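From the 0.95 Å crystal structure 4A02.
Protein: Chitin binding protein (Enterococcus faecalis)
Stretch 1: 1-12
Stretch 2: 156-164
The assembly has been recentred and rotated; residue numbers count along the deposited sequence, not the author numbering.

Stretch 1 1-12: HGYVASPGSRAF
Stretch 2, residues 156-164: AFYQAIDVN

Buried polar groups must find partners, and the amino terminus of this chitin binding protein illustrates how side chains and water provide them where two strands lie too far apart for a continuous backbone ladder. Strand 2-6 runs in roughly the same direction as strand 156-164, their axes 28° apart and 7.0 Å at closest approach. Q159 (chi1 m, chi2 m) fills the gap: its OE1 accepts from V4 N at 3.0 Å and from S9 OG at 2.7 Å. That serine (chi1 p) works twice, since its OG also accepts from F12 N at 2.9 Å, capping the helix that follows.

After the cis peptide before P7, the chain turns back, with S9 N bonded to V4 O at 2.9 Å, and closes on the second strand, where the CA atoms of S9 and I161 are 4.3 Å apart. Here R10 N donates to A160 O at 2.9 Å. R10, extended through chi1 and chi2 (t, t) and then bent at chi3 (m), reaches D162 (chi1 m) in a salt bridge, NE to OD2 and NH2 to OD1, each 2.8 Å and nearly linear. Waters link G8 O to D162 N, G8 O to D162 O, and A11 N to A160 O.

Apolar contacts complete the seam: V4 CG1 meets I161 CD1 at 3.9 Å, while H1 CA sits over the F157 ring, 3.9 Å from its centroid.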

# COMPACT_ATOMS: atom_id res chain seq x y z
N HIS A 1 4.08 -10.24 -8.89
CA HIS A 1 4.43 -9.81 -7.52
C HIS A 1 4.89 -8.40 -7.74
O HIS A 1 5.25 -8.00 -8.86
CB HIS A 1 5.39 -10.70 -6.86
CG HIS A 1 4.59 -12.12 -6.94
ND1 HIS A 1 3.62 -12.45 -7.93
CD2 HIS A 1 4.77 -13.13 -6.06
CE1 HIS A 1 3.31 -13.69 -7.51
NE2 HIS A 1 3.94 -14.17 -6.40
N GLY A 2 4.81 -7.55 -6.70
CA GLY A 2 5.16 -6.18 -6.88
C GLY A 2 4.84 -5.34 -5.69
O GLY A 2 4.33 -5.82 -4.68
N TYR A 3 5.16 -4.05 -5.81
CA TYR A 3 5.01 -3.12 -4.72
C TYR A 3 4.77 -1.73 -5.29
O TYR A 3 5.03 -1.47 -6.48
CB TYR A 3 6.25 -3.12 -3.78
CG TYR A 3 7.56 -3.10 -4.51
CD1 TYR A 3 8.08 -1.93 -5.06
CD2 TYR A 3 8.30 -4.26 -4.67
CE1 TYR A 3 9.27 -1.93 -5.74
CE2 TYR A 3 9.49 -4.28 -5.34
CZ TYR A 3 9.98 -3.10 -5.89
OH TYR A 3 11.18 -3.16 -6.56
N VAL A 4 4.30 -0.81 -4.44
CA VAL A 4 4.19 0.59 -4.79
C VAL A 4 5.49 1.29 -4.51
O VAL A 4 5.99 1.29 -3.39
CB VAL A 4 2.99 1.26 -4.10
CG1 VAL A 4 3.03 2.76 -4.34
CG2 VAL A 4 1.69 0.65 -4.58
N ALA A 5 6.07 1.87 -5.58
CA ALA A 5 7.34 2.54 -5.52
C ALA A 5 7.22 4.06 -5.39
O ALA A 5 8.17 4.68 -4.93
CB ALA A 5 8.18 2.17 -6.75
N SER A 6 6.09 4.64 -5.76
CA SER A 6 5.92 6.08 -5.68
C SER A 6 4.50 6.43 -5.38
O SER A 6 3.61 6.04 -6.16
CB SER A 6 6.35 6.75 -6.97
OG SER A 6 6.25 8.16 -6.78
N PRO A 7 4.18 7.21 -4.33
CA PRO A 7 5.06 7.41 -3.16
C PRO A 7 5.51 6.04 -2.64
O PRO A 7 4.80 5.05 -2.72
CB PRO A 7 4.13 8.08 -2.14
CG PRO A 7 3.03 8.67 -2.95
CD PRO A 7 2.82 7.67 -4.08
N GLY A 8 6.75 5.97 -2.12
CA GLY A 8 7.27 4.70 -1.72
C GLY A 8 6.40 4.03 -0.67
O GLY A 8 6.03 4.66 0.33
N SER A 9 6.11 2.73 -0.84
CA SER A 9 5.32 2.05 0.17
C SER A 9 6.16 1.78 1.40
O SER A 9 7.38 1.91 1.45
CB SER A 9 4.74 0.77 -0.35
OG SER A 9 5.75 -0.24 -0.40
N ARG A 10 5.46 1.36 2.46
CA ARG A 10 6.12 1.09 3.73
C ARG A 10 7.14 -0.04 3.56
O ARG A 10 8.28 0.02 4.03
CB ARG A 10 5.06 0.80 4.77
CG ARG A 10 5.59 0.61 6.18
CD ARG A 10 4.49 0.21 7.14
NE ARG A 10 3.56 1.32 7.35
CZ ARG A 10 2.46 1.20 8.09
NH1 ARG A 10 2.14 0.05 8.62
NH2 ARG A 10 1.67 2.25 8.26
N ALA A 11 6.69 -1.10 2.86
CA ALA A 11 7.57 -2.22 2.53
C ALA A 11 8.70 -1.79 1.63
O ALA A 11 9.88 -2.16 1.84
CB ALA A 11 6.73 -3.33 1.90
N PHE A 12 8.38 -1.04 0.56
CA PHE A 12 9.40 -0.56 -0.37
C PHE A 12 10.51 0.17 0.35
O PHE A 12 11.70 -0.12 0.17
CB PHE A 12 8.73 0.34 -1.39
CG PHE A 12 9.66 1.09 -2.31
CD1 PHE A 12 10.21 0.45 -3.43
CD2 PHE A 12 9.95 2.42 -2.11
CE1 PHE A 12 10.97 1.16 -4.33
CE2 PHE A 12 10.73 3.14 -3.03
CZ PHE A 12 11.22 2.49 -4.13
N ALA A 156 -4.30 -11.05 -4.08
CA ALA A 156 -3.99 -9.66 -4.35
C ALA A 156 -2.69 -9.36 -3.60
O ALA A 156 -2.31 -10.06 -2.66
CB ALA A 156 -5.09 -8.75 -3.85
N PHE A 157 -2.05 -8.29 -4.03
CA PHE A 157 -0.88 -7.73 -3.37
C PHE A 157 -1.26 -6.44 -2.69
O PHE A 157 -1.89 -5.57 -3.29
CB PHE A 157 0.28 -7.52 -4.37
CG PHE A 157 0.84 -8.83 -4.81
CD1 PHE A 157 0.18 -9.60 -5.78
CD2 PHE A 157 1.98 -9.39 -4.23
CE1 PHE A 157 0.62 -10.86 -6.11
CE2 PHE A 157 2.43 -10.63 -4.55
CZ PHE A 157 1.74 -11.40 -5.47
N TYR A 158 -0.91 -6.33 -1.40
CA TYR A 158 -1.40 -5.28 -0.52
C TYR A 158 -0.27 -4.39 -0.08
O TYR A 158 0.75 -4.87 0.42
CB TYR A 158 -2.05 -5.93 0.70
CG TYR A 158 -3.33 -6.73 0.41
CD1 TYR A 158 -3.28 -8.06 0.06
CD2 TYR A 158 -4.58 -6.10 0.52
CE1 TYR A 158 -4.46 -8.76 -0.20
CE2 TYR A 158 -5.74 -6.79 0.29
CZ TYR A 158 -5.68 -8.13 -0.07
OH TYR A 158 -6.88 -8.78 -0.29
N GLN A 159 -0.45 -3.08 -0.28
CA GLN A 159 0.62 -2.09 -0.07
C GLN A 159 0.11 -0.91 0.75
O GLN A 159 -0.56 -0.01 0.24
CB GLN A 159 1.14 -1.63 -1.42
CG GLN A 159 1.90 -2.72 -2.15
CD GLN A 159 3.31 -2.87 -1.60
OE1 GLN A 159 4.11 -1.94 -1.72
NE2 GLN A 159 3.64 -4.01 -1.03
N ALA A 160 0.50 -0.90 2.03
CA ALA A 160 0.33 0.29 2.86
C ALA A 160 1.41 1.31 2.55
O ALA A 160 2.59 0.96 2.43
CB ALA A 160 0.41 -0.11 4.34
N ILE A 161 1.00 2.57 2.45
CA ILE A 161 1.88 3.69 2.06
C ILE A 161 1.64 4.82 3.03
O ILE A 161 0.51 5.30 3.19
CB ILE A 161 1.52 4.14 0.63
CG1 ILE A 161 1.60 3.01 -0.41
CG2 ILE A 161 2.37 5.34 0.21
CD1 ILE A 161 0.54 3.07 -1.42
N ASP A 162 2.69 5.25 3.73
CA ASP A 162 2.62 6.34 4.70
C ASP A 162 2.87 7.68 4.02
O ASP A 162 3.91 7.83 3.35
CB ASP A 162 3.67 6.12 5.79
CG ASP A 162 3.46 4.83 6.54
OD1 ASP A 162 2.51 4.81 7.39
OD2 ASP A 162 4.20 3.86 6.30
N VAL A 163 1.96 8.63 4.21
CA VAL A 163 2.11 9.95 3.62
C VAL A 163 1.81 11.01 4.68
O VAL A 163 1.14 10.77 5.68
CB VAL A 163 1.20 10.13 2.39
CG1 VAL A 163 1.61 9.16 1.30
CG2 VAL A 163 -0.28 10.00 2.73
N ASN A 164 2.33 12.21 4.41
CA ASN A 164 2.04 13.41 5.18
C ASN A 164 1.40 14.39 4.23
O ASN A 164 2.06 14.82 3.28
CB ASN A 164 3.30 13.97 5.82
CG ASN A 164 2.98 15.27 6.53
OD1 ASN A 164 2.11 15.32 7.39
ND2 ASN A 164 3.63 16.33 6.10
O HOH W 1 5.22 4.40 2.91
O HOH W 2 5.34 7.19 1.07
O HOH W 3 3.86 -1.58 2.23